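Local coordinates for protein 5-cytosine DNA methyltransferase (Entamoeba histolytica, PDB 3QV2) that binds S-adenosyl-L-homocysteine and, as a DNMT2-like member of the C5-methyltransferase family, probably transfers methyl groups to cytosine in tRNA or DNA, at residues I14-G19 / W80-P85; N63-S68 / A105-H110; K98-P103 / S137-E142. All blocks are in the same frame, centred on the assembly; numbering follows the deposited sequence.

Interaction 1 of 3, residues I14-G19 / W80-P85. With SAH (S-adenosyl-L-homocysteine), chain B.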
loop_
_atom_site.group_PDB
_atom_site.type_symbol
_atom_site.label_atom_id
_atom_site.label_comp_id
_atom_site.label_asym_id
_atom_site.label_seq_id
_atom_site.Cartn_x
_atom_site.Cartn_y
_atom_site.Cartn_z
ATOM N N ILE A 14 13.173 -1.711 -10.000
ATOM C CA ILE A 14 13.470 -2.619 -8.903
ATOM C C ILE A 14 12.412 -2.418 -7.824
ATOM O O ILE A 14 12.365 -1.373 -7.176
ATOM C CB ILE A 14 14.859 -2.366 -8.293
ATOM C CG1 ILE A 14 15.942 -2.389 -9.372
ATOM C CG2 ILE A 14 15.155 -3.401 -7.218
ATOM C CD1 ILE A 14 17.343 -2.185 -8.833
ATOM N N GLU A 15 11.556 -3.418 -7.643
ATOM C CA GLU A 15 10.436 -3.310 -6.715
ATOM C C GLU A 15 10.831 -3.772 -5.315
ATOM O O GLU A 15 10.562 -4.908 -4.926
ATOM C CB GLU A 15 9.248 -4.121 -7.237
ATOM C CG GLU A 15 7.906 -3.784 -6.607
ATOM C CD GLU A 15 6.748 -4.452 -7.327
ATOM O OE1 GLU A 15 5.590 -4.259 -6.902
ATOM O OE2 GLU A 15 6.993 -5.169 -8.320
ATOM N N PHE A 16 11.474 -2.886 -4.563
ATOM C CA PHE A 16 11.901 -3.201 -3.206
ATOM C C PHE A 16 10.703 -3.384 -2.280
ATOM O O PHE A 16 9.712 -2.661 -2.387
ATOM C CB PHE A 16 12.815 -2.105 -2.659
ATOM C CG PHE A 16 14.113 -1.963 -3.406
ATOM C CD1 PHE A 16 15.103 -2.923 -3.286
ATOM C CD2 PHE A 16 14.352 -0.860 -4.210
ATOM C CE1 PHE A 16 16.300 -2.793 -3.963
ATOM C CE2 PHE A 16 15.550 -0.723 -4.888
ATOM C CZ PHE A 16 16.525 -1.691 -4.764
ATOM N N PHE A 17 10.806 -4.346 -1.367
ATOM C CA PHE A 17 9.715 -4.663 -0.452
ATOM C C PHE A 17 8.430 -4.856 -1.248
ATOM O O PHE A 17 7.383 -4.305 -0.906
ATOM C CB PHE A 17 9.542 -3.551 0.587
ATOM C CG PHE A 17 10.841 -3.005 1.110
ATOM C CD1 PHE A 17 11.545 -3.675 2.099
ATOM C CD2 PHE A 17 11.362 -1.823 0.610
ATOM C CE1 PHE A 17 12.744 -3.175 2.578
ATOM C CE2 PHE A 17 12.559 -1.318 1.084
ATOM C CZ PHE A 17 13.251 -1.996 2.069
ATOM N N SER A 18 8.525 -5.653 -2.308
ATOM C CA SER A 18 7.450 -5.801 -3.287
ATOM C C SER A 18 6.104 -6.239 -2.711
ATOM O O SER A 18 5.055 -5.887 -3.248
ATOM C CB SER A 18 7.878 -6.758 -4.403
ATOM O OG SER A 18 8.445 -7.941 -3.870
ATOM N N GLY A 19 6.131 -7.007 -1.627
ATOM C CA GLY A 19 4.903 -7.496 -1.026
ATOM C C GLY A 19 4.057 -8.279 -2.013
ATOM O O GLY A 19 4.501 -9.296 -2.546
ATOM N N TRP A 80 13.333 3.042 -9.005
ATOM C CA TRP A 80 13.158 2.422 -7.698
ATOM C C TRP A 80 11.739 2.625 -7.181
ATOM O O TRP A 80 11.307 3.755 -6.963
ATOM C CB TRP A 80 14.144 3.007 -6.686
ATOM C CG TRP A 80 15.542 2.483 -6.789
ATOM C CD1 TRP A 80 16.080 1.764 -7.818
ATOM C CD2 TRP A 80 16.581 2.633 -5.818
ATOM N NE1 TRP A 80 17.393 1.462 -7.547
ATOM C CE2 TRP A 80 17.726 1.985 -6.317
ATOM C CE3 TRP A 80 16.657 3.255 -4.565
ATOM C CZ2 TRP A 80 18.929 1.938 -5.622
ATOM C CZ3 TRP A 80 17.852 3.209 -3.870
ATOM C CH2 TRP A 80 18.972 2.556 -4.400
ATOM N N PHE A 81 11.017 1.525 -6.995
ATOM C CA PHE A 81 9.733 1.557 -6.303
ATOM C C PHE A 81 9.901 0.884 -4.952
ATOM O O PHE A 81 10.533 -0.169 -4.853
ATOM C CB PHE A 81 8.651 0.835 -7.108
ATOM C CG PHE A 81 8.183 1.592 -8.317
ATOM C CD1 PHE A 81 8.643 2.871 -8.571
ATOM C CD2 PHE A 81 7.274 1.026 -9.195
ATOM C CE1 PHE A 81 8.211 3.569 -9.680
ATOM C CE2 PHE A 81 6.838 1.720 -10.307
ATOM C CZ PHE A 81 7.308 2.993 -10.548
ATOM N N MET A 82 9.341 1.484 -3.907
ATOM C CA MET A 82 9.493 0.922 -2.572
ATOM C C MET A 82 8.487 1.448 -1.553
ATOM O O MET A 82 8.146 2.632 -1.541
ATOM C CB MET A 82 10.909 1.169 -2.050
ATOM C CG MET A 82 11.205 2.627 -1.741
ATOM S SD MET A 82 12.812 2.850 -0.957
ATOM C CE MET A 82 13.891 2.126 -2.187
ATOM N N SER A 83 8.022 0.546 -0.699
ATOM C CA SER A 83 7.257 0.915 0.481
ATOM C C SER A 83 7.849 0.180 1.677
ATOM O O SER A 83 7.404 -0.914 2.030
ATOM C CB SER A 83 5.778 0.574 0.305
ATOM O OG SER A 83 5.607 -0.787 -0.036
ATOM N N PRO A 84 8.877 0.778 2.294
ATOM C CA PRO A 84 9.643 0.171 3.388
ATOM C C PRO A 84 8.760 -0.188 4.575
ATOM O O PRO A 84 7.688 0.395 4.728
ATOM C CB PRO A 84 10.622 1.281 3.784
ATOM C CG PRO A 84 10.736 2.143 2.568
ATOM C CD PRO A 84 9.374 2.123 1.952
ATOM N N PRO A 85 9.206 -1.142 5.407
ATOM C CA PRO A 85 8.475 -1.488 6.629
ATOM C C PRO A 85 8.103 -0.226 7.400
ATOM O O PRO A 85 8.937 0.669 7.546
ATOM C CB PRO A 85 9.493 -2.316 7.412
ATOM C CG PRO A 85 10.334 -2.953 6.358
ATOM C CD PRO A 85 10.437 -1.936 5.253
HETATM N N SAH B . 3.786 -2.420 -0.874
HETATM C CA SAH B . 3.742 -3.869 -0.834
HETATM C CB SAH B . 4.013 -4.384 0.573
HETATM C CG SAH B . 4.869 -3.555 1.500
HETATM S SD SAH B . 5.089 -4.160 3.185
HETATM C C SAH B . 2.404 -4.341 -1.345
HETATM O O SAH B . 1.933 -5.443 -0.944
HETATM O OXT SAH B . 1.752 -3.629 -2.182
HETATM C "C5'" SAH B . 6.828 -4.304 3.534
HETATM C "C4'" SAH B . 7.554 -5.489 3.010
HETATM O "O4'" SAH B . 8.913 -5.275 3.165
HETATM C "C3'" SAH B . 7.205 -6.670 3.802
HETATM O "O3'" SAH B . 6.479 -7.558 3.024
HETATM C "C2'" SAH B . 8.440 -7.279 4.226
HETATM O "O2'" SAH B . 8.430 -8.630 3.927
HETATM C "C1'" SAH B . 9.481 -6.590 3.458
HETATM N N9 SAH B . 10.732 -6.568 4.162
HETATM C C8 SAH B . 11.010 -6.232 5.429
HETATM N N7 SAH B . 12.334 -6.377 5.599
HETATM C C5 SAH B . 12.876 -6.807 4.434
HETATM C C6 SAH B . 14.179 -7.120 4.040
HETATM N N6 SAH B . 15.277 -7.008 4.968
HETATM N N1 SAH B . 14.381 -7.529 2.775
HETATM C C2 SAH B . 13.376 -7.642 1.896
HETATM N N3 SAH B . 12.120 -7.346 2.252
HETATM C C4 SAH B . 11.847 -6.932 3.502
#

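Interaction 2 of 3, residues N63-S68 / A105-H110. With SAH (S-adenosyl-L-homocysteine), chain B.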
loop_
_atom_site.group_PDB
_atom_site.type_symbol
_atom_site.label_atom_id
_atom_site.label_comp_id
_atom_site.label_asym_id
_atom_site.label_seq_id
_atom_site.Cartn_x
_atom_site.Cartn_y
_atom_site.Cartn_z
ATOM N N ASN A 63 18.254 -10.591 1.210
ATOM C CA ASN A 63 17.933 -9.631 2.263
ATOM C C ASN A 63 18.444 -8.230 1.940
ATOM O O ASN A 63 19.620 -8.045 1.631
ATOM C CB ASN A 63 18.488 -10.097 3.611
ATOM C CG ASN A 63 17.773 -9.461 4.787
ATOM O OD1 ASN A 63 17.935 -8.272 5.059
ATOM N ND2 ASN A 63 16.979 -10.256 5.495
ATOM N N LEU A 64 17.550 -7.248 2.015
ATOM C CA LEU A 64 17.872 -5.877 1.636
ATOM C C LEU A 64 18.751 -5.168 2.662
ATOM O O LEU A 64 19.200 -4.044 2.433
ATOM C CB LEU A 64 16.593 -5.073 1.387
ATOM C CG LEU A 64 15.977 -5.167 -0.013
ATOM C CD1 LEU A 64 16.066 -6.578 -0.559
ATOM C CD2 LEU A 64 14.534 -4.683 -0.009
ATOM N N ASP A 65 18.997 -5.827 3.789
ATOM C CA ASP A 65 19.869 -5.267 4.817
ATOM C C ASP A 65 21.323 -5.238 4.364
ATOM O O ASP A 65 22.090 -4.367 4.771
ATOM C CB ASP A 65 19.764 -6.066 6.120
ATOM C CG ASP A 65 18.423 -5.896 6.805
ATOM O OD1 ASP A 65 17.690 -4.948 6.458
ATOM O OD2 ASP A 65 18.111 -6.707 7.701
ATOM N N SER A 66 21.699 -6.193 3.516
ATOM C CA SER A 66 23.104 -6.381 3.170
ATOM C C SER A 66 23.361 -6.578 1.678
ATOM O O SER A 66 24.493 -6.852 1.278
ATOM C CB SER A 66 23.674 -7.574 3.940
ATOM O OG SER A 66 23.013 -8.775 3.574
ATOM N N ILE A 67 22.325 -6.445 0.856
ATOM C CA ILE A 67 22.483 -6.650 -0.583
ATOM C C ILE A 67 23.576 -5.744 -1.156
ATOM O O ILE A 67 23.639 -4.553 -0.846
ATOM C CB ILE A 67 21.161 -6.448 -1.352
ATOM C CG1 ILE A 67 21.329 -6.861 -2.817
ATOM C CG2 ILE A 67 20.692 -5.007 -1.241
ATOM C CD1 ILE A 67 20.038 -6.877 -3.608
ATOM N N SER A 68 24.441 -6.317 -1.987
ATOM C CA SER A 68 25.594 -5.592 -2.511
ATOM C C SER A 68 25.211 -4.638 -3.634
ATOM O O SER A 68 24.188 -4.818 -4.294
ATOM C CB SER A 68 26.663 -6.570 -3.004
ATOM O OG SER A 68 26.235 -7.246 -4.176
ATOM N N ALA A 105 14.378 -0.782 9.923
ATOM C CA ALA A 105 14.687 0.345 9.052
ATOM C C ALA A 105 16.051 0.155 8.400
ATOM O O ALA A 105 16.447 0.925 7.525
ATOM C CB ALA A 105 14.649 1.645 9.835
ATOM N N LYS A 106 16.762 -0.881 8.835
ATOM C CA LYS A 106 18.118 -1.148 8.368
ATOM C C LYS A 106 18.195 -1.312 6.852
ATOM O O LYS A 106 19.157 -0.874 6.219
ATOM C CB LYS A 106 18.679 -2.391 9.064
ATOM C CG LYS A 106 20.162 -2.624 8.835
ATOM C CD LYS A 106 20.688 -3.738 9.727
ATOM C CE LYS A 106 22.189 -3.918 9.567
ATOM N NZ LYS A 106 22.557 -4.327 8.184
ATOM N N SER A 107 17.178 -1.939 6.270
ATOM C CA SER A 107 17.165 -2.194 4.833
ATOM C C SER A 107 17.042 -0.917 4.000
ATOM O O SER A 107 17.748 -0.750 3.007
ATOM C CB SER A 107 16.050 -3.181 4.471
ATOM O OG SER A 107 14.811 -2.781 5.031
ATOM N N VAL A 108 16.151 -0.018 4.408
ATOM C CA VAL A 108 15.914 1.207 3.650
ATOM C C VAL A 108 17.061 2.203 3.812
ATOM O O VAL A 108 17.370 2.961 2.893
ATOM C CB VAL A 108 14.575 1.874 4.031
ATOM C CG1 VAL A 108 14.653 2.468 5.428
ATOM C CG2 VAL A 108 14.207 2.943 3.011
ATOM N N LEU A 109 17.693 2.197 4.981
ATOM C CA LEU A 109 18.867 3.031 5.208
ATOM C C LEU A 109 20.036 2.519 4.373
ATOM O O LEU A 109 20.811 3.300 3.827
ATOM C CB LEU A 109 19.247 3.046 6.689
ATOM C CG LEU A 109 18.330 3.834 7.626
ATOM C CD1 LEU A 109 18.709 3.597 9.083
ATOM C CD2 LEU A 109 18.370 5.316 7.288
ATOM N N HIS A 110 20.147 1.198 4.284
ATOM C CA HIS A 110 21.195 0.559 3.503
ATOM C C HIS A 110 21.136 0.992 2.043
ATOM O O HIS A 110 22.153 1.350 1.449
ATOM C CB HIS A 110 21.066 -0.962 3.601
ATOM C CG HIS A 110 22.009 -1.706 2.706
ATOM N ND1 HIS A 110 23.376 -1.551 2.772
ATOM C CD2 HIS A 110 21.779 -2.610 1.724
ATOM C CE1 HIS A 110 23.950 -2.328 1.870
ATOM N NE2 HIS A 110 23.003 -2.981 1.221
HETATM N N SAH B . 3.786 -2.420 -0.874
HETATM C CA SAH B . 3.742 -3.869 -0.834
HETATM C CB SAH B . 4.013 -4.384 0.573
HETATM C CG SAH B . 4.869 -3.555 1.500
HETATM S SD SAH B . 5.089 -4.160 3.185
HETATM C C SAH B . 2.404 -4.341 -1.345
HETATM O O SAH B . 1.933 -5.443 -0.944
HETATM O OXT SAH B . 1.752 -3.629 -2.182
HETATM C "C5'" SAH B . 6.828 -4.304 3.534
HETATM C "C4'" SAH B . 7.554 -5.489 3.010
HETATM O "O4'" SAH B . 8.913 -5.275 3.165
HETATM C "C3'" SAH B . 7.205 -6.670 3.802
HETATM O "O3'" SAH B . 6.479 -7.558 3.024
HETATM C "C2'" SAH B . 8.440 -7.279 4.226
HETATM O "O2'" SAH B . 8.430 -8.630 3.927
HETATM C "C1'" SAH B . 9.481 -6.590 3.458
HETATM N N9 SAH B . 10.732 -6.568 4.162
HETATM C C8 SAH B . 11.010 -6.232 5.429
HETATM N N7 SAH B . 12.334 -6.377 5.599
HETATM C C5 SAH B . 12.876 -6.807 4.434
HETATM C C6 SAH B . 14.179 -7.120 4.040
HETATM N N6 SAH B . 15.277 -7.008 4.968
HETATM N N1 SAH B . 14.381 -7.529 2.775
HETATM C C2 SAH B . 13.376 -7.642 1.896
HETATM N N3 SAH B . 12.120 -7.346 2.252
HETATM C C4 SAH B . 11.847 -6.932 3.502
HETATM O O HOH W 1 15.387 -4.036 7.559
#

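Interaction 3 of 3, residues K98-P103 / S137-E142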
loop_
_atom_site.group_PDB
_atom_site.type_symbol
_atom_site.label_atom_id
_atom_site.label_comp_id
_atom_site.label_asym_id
_atom_site.label_seq_id
_atom_site.Cartn_x
_atom_site.Cartn_y
_atom_site.Cartn_z
ATOM N N LYS A 98 14.474 6.292 18.352
ATOM C CA LYS A 98 14.821 4.882 18.220
ATOM C C LYS A 98 14.546 4.348 16.814
ATOM O O LYS A 98 14.931 3.229 16.478
ATOM C CB LYS A 98 14.064 4.052 19.255
ATOM C CG LYS A 98 14.481 4.319 20.696
ATOM C CD LYS A 98 15.258 3.147 21.262
ATOM C CE LYS A 98 14.409 1.888 21.235
ATOM N NZ LYS A 98 15.116 0.720 21.825
ATOM N N ASP A 99 13.876 5.151 15.996
ATOM C CA ASP A 99 13.549 4.751 14.630
ATOM C C ASP A 99 14.799 4.584 13.765
ATOM O O ASP A 99 14.869 3.681 12.931
ATOM C CB ASP A 99 12.590 5.755 13.985
ATOM C CG ASP A 99 13.137 7.169 13.982
ATOM O OD1 ASP A 99 13.754 7.573 14.988
ATOM O OD2 ASP A 99 12.951 7.879 12.970
ATOM N N ILE A 100 15.783 5.454 13.971
ATOM C CA ILE A 100 17.007 5.424 13.177
ATOM C C ILE A 100 17.849 4.193 13.496
ATOM O O ILE A 100 18.674 3.768 12.690
ATOM C CB ILE A 100 17.856 6.691 13.403
ATOM C CG1 ILE A 100 18.893 6.846 12.288
ATOM C CG2 ILE A 100 18.521 6.657 14.772
ATOM C CD1 ILE A 100 18.287 7.051 10.917
ATOM N N ASN A 101 17.635 3.622 14.676
ATOM C CA ASN A 101 18.390 2.449 15.096
ATOM C C ASN A 101 17.544 1.181 15.048
ATOM O O ASN A 101 18.023 0.091 15.357
ATOM C CB ASN A 101 18.969 2.654 16.497
ATOM C CG ASN A 101 19.935 3.822 16.561
ATOM O OD1 ASN A 101 19.684 4.813 17.248
ATOM N ND2 ASN A 101 21.049 3.711 15.845
ATOM N N ASP A 102 16.283 1.335 14.654
ATOM C CA ASP A 102 15.367 0.204 14.548
ATOM C C ASP A 102 15.804 -0.740 13.430
ATOM O O ASP A 102 15.991 -0.315 12.291
ATOM C CB ASP A 102 13.941 0.700 14.305
ATOM C CG ASP A 102 12.907 -0.398 14.450
ATOM O OD1 ASP A 102 11.851 -0.144 15.066
ATOM O OD2 ASP A 102 13.146 -1.515 13.947
ATOM N N PRO A 103 15.966 -2.030 13.757
ATOM C CA PRO A 103 16.443 -3.040 12.803
ATOM C C PRO A 103 15.571 -3.159 11.552
ATOM O O PRO A 103 16.075 -3.555 10.502
ATOM C CB PRO A 103 16.406 -4.343 13.616
ATOM C CG PRO A 103 15.529 -4.055 14.793
ATOM C CD PRO A 103 15.718 -2.604 15.089
ATOM N N SER A 137 10.259 11.226 10.444
ATOM C CA SER A 137 11.248 10.313 11.010
ATOM C C SER A 137 12.677 10.778 10.760
ATOM O O SER A 137 12.950 11.485 9.789
ATOM C CB SER A 137 11.062 8.899 10.452
ATOM O OG SER A 137 11.352 8.853 9.066
ATOM N N LEU A 138 13.585 10.378 11.643
ATOM C CA LEU A 138 15.003 10.644 11.451
ATOM C C LEU A 138 15.506 9.845 10.257
ATOM O O LEU A 138 16.461 10.239 9.590
ATOM C CB LEU A 138 15.798 10.276 12.704
ATOM C CG LEU A 138 15.575 11.156 13.933
ATOM C CD1 LEU A 138 16.270 10.569 15.156
ATOM C CD2 LEU A 138 16.050 12.578 13.663
ATOM N N VAL A 139 14.854 8.717 9.996
ATOM C CA VAL A 139 15.207 7.874 8.862
ATOM C C VAL A 139 15.023 8.615 7.545
ATOM O O VAL A 139 15.936 8.669 6.723
ATOM C CB VAL A 139 14.372 6.581 8.832
ATOM C CG1 VAL A 139 14.576 5.847 7.510
ATOM C CG2 VAL A 139 14.725 5.691 10.016
ATOM N N PHE A 140 13.841 9.186 7.343
ATOM C CA PHE A 140 13.568 9.911 6.107
ATOM C C PHE A 140 14.332 11.228 6.032
ATOM O O PHE A 140 14.730 11.656 4.949
ATOM C CB PHE A 140 12.072 10.165 5.919
ATOM C CG PHE A 140 11.750 10.944 4.678
ATOM C CD1 PHE A 140 11.270 12.240 4.758
ATOM C CD2 PHE A 140 11.953 10.384 3.428
ATOM C CE1 PHE A 140 10.981 12.957 3.614
ATOM C CE2 PHE A 140 11.669 11.096 2.280
ATOM C CZ PHE A 140 11.181 12.384 2.373
ATOM N N LYS A 141 14.528 11.871 7.178
ATOM C CA LYS A 141 15.308 13.102 7.225
ATOM C C LYS A 141 16.665 12.869 6.574
ATOM O O LYS A 141 17.156 13.700 5.812
ATOM C CB LYS A 141 15.495 13.576 8.668
ATOM C CG LYS A 141 16.409 14.783 8.795
ATOM C CD LYS A 141 16.674 15.131 10.250
ATOM C CE LYS A 141 17.710 16.239 10.377
ATOM N NZ LYS A 141 17.251 17.515 9.758
ATOM N N GLU A 142 17.261 11.720 6.878
ATOM C CA GLU A 142 18.557 11.353 6.321
ATOM C C GLU A 142 18.433 10.974 4.848
ATOM O O GLU A 142 19.255 11.377 4.026
ATOM C CB GLU A 142 19.169 10.201 7.121
ATOM C CG GLU A 142 20.582 9.828 6.707
ATOM C CD GLU A 142 21.183 8.763 7.604
ATOM O OE1 GLU A 142 20.566 8.440 8.642
ATOM O OE2 GLU A 142 22.272 8.249 7.273
#

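Interaction 1 of 3, residues I14-G19 / W80-P85
F16 meets W80 in an edge-to-face (T-shaped) pair: CE2 of F16 stands over one face of the indole, 3.6 Å from CD2 of W80, with the planes at 79°. CG2 of I14, two residues back on the same strand, lies over one face of the F16 ring, while CE of M82 lies 3.6 Å from CD2 of F16, brought back toward the ring by the bend at chi3 (58°). The F17 ring carries P84 CA and P85 CD over one face, each 4.0 Å from its centroid, two CH-pi contacts; SAH C1' sits at its edge, in plane, and F17 CB packs 3.2 Å from the ribose O4'.

The backbones that carry F16 and W80 run parallel in the Rossmann-like sheet of class I methyltransferases. F81 N bonds to I14 O (3.2 Å), and F16 N to F81 O (2.9 Å). Just past the strands, F17 packs the two loops together.

There the SAH amino group donates to S83 OG at 2.6 Å, one anchor of a ligand that I20 N and D42 OD1 also bond. S83, P84 and P85 lead straight into C86, the predicted active-site residue, consistent with the Pro-Cys motif of C5-methyltransferases.

Interaction 2 of 3, residues N63-S68 / A105-H110
H110 and I67 are joined by a direct hydrogen bond between the helix and the loop. NE2 donates to the carbonyl oxygen of I67 at 2.7 Å, nearly straight (169°), and the acceptor lies close to the imidazole plane. CG of H110 is anti to its backbone N (chi1 174°), which sends the ring from the helix toward the loop. ND1 is bonded to D114 OD2, one turn further along the same helix; with both nitrogens facing acceptors the ring may well be doubly protonated, and these two bonds fix its rotation. D65 O rests over one face of the imidazole, 3.4 Å from CG, and the CG2 methyl of I67 approaches NE2.

A water provides a second polar link: it donates to D65 OD1 and accepts from S107 OG, tying the carboxylate to the first turn of helix 106-115.

The loop itself is shaped by an Asx turn, in which D65 N points at an in-plane lone pair of N63 OD1. The same oxygen takes a bond from N6 of SAH at 2.9 Å, and L64 N donates to N1 of the adenine at 3.3 Å. Two adjacent residues therefore read the Watson-Crick edge of the base, a recognition common among class I methyltransferases.

Apolar and loosely electrostatic contacts fill in the rest. L64 CB meets S107 CB at 3.7 Å, and both side chains also touch F17. The K106 side chain crosses that of D65 at about a right angle; its NZ stays 5.1 Å from D65 OD2, an attraction that is probably weak.

Interaction 3 of 3, residues K98-P103 / S137-E142
D99 reaches across to L138 at the start of helix 138-149, where two side chains from different parts of the chain serve the first turn. Within the helix segment, S137 is the N-cap: its OG accepts from F140 N at 3.0 Å, nearly straight (165°). The same hydroxyl is hydrogen-bonded to F134 O in the preceding loop. This helix follows strand 125-130 in the Rossmann-like methyltransferase domain and packs beside helix 106-115, so the loop 98-103 leading into that second helix is set against the beginning of its neighbour.

Hydrogen bonding across the contact comes from the D99 carboxylate. OD2 accepts from L138 N at 2.9 Å with its syn lone pair, although the bond is bent to 136°. A chi1 of 57° sets CG of D99 between the backbone N and the carbonyl carbon, where OD2 can reach L138 N. A negative carboxylate at a helix N-terminus would be favoured by the helix dipole, and the first-turn N-H of L138, which has no acceptor within the helix, is a natural donor to it.

Van der Waals contacts accompany this bond. OD2 also lies 3.3 Å from S137 CB, and OD1 is near the CD1 methyl of L138, whose side chain crosses that of D99 at about a right angle. I100 supplies the apolar part: its CB faces L138 CB at 4.2 Å, while its CD1 lies 3.9 Å from CG2 of V139. That same CG2 rests against the carbonyl oxygen of D99. I100 and V139 both also pack on L109 of helix 106-115.

One turn on, the carboxylate of E142 is held by a salt bridge from its OE2 to R113, and its OE1 lies 3.5 Å from the CD1 methyl of I100.

How the interactions relate
The three contacts form a series leading away from the SAH pocket. Interactions 1 and 2 both touch the ligand, interaction 1 along its amino acid, ribose and the inner part of the adenine, interaction 2 at the N1/N6 edge; their centres are about 12 Å apart, and F17 CE1 lies 3.2 Å from S107 OG and 3.5 Å from L64 CD2. Interaction 3 touches interaction 2 through helix 106-115, with L109 CD1 3.6 Å from I100 O. It does not touch interaction 1, their centres being about 17 Å apart. The V139 side chain is about 13 Å from SAH, and that of S137 about 10 Å from that of C86, the predicted active-site residue.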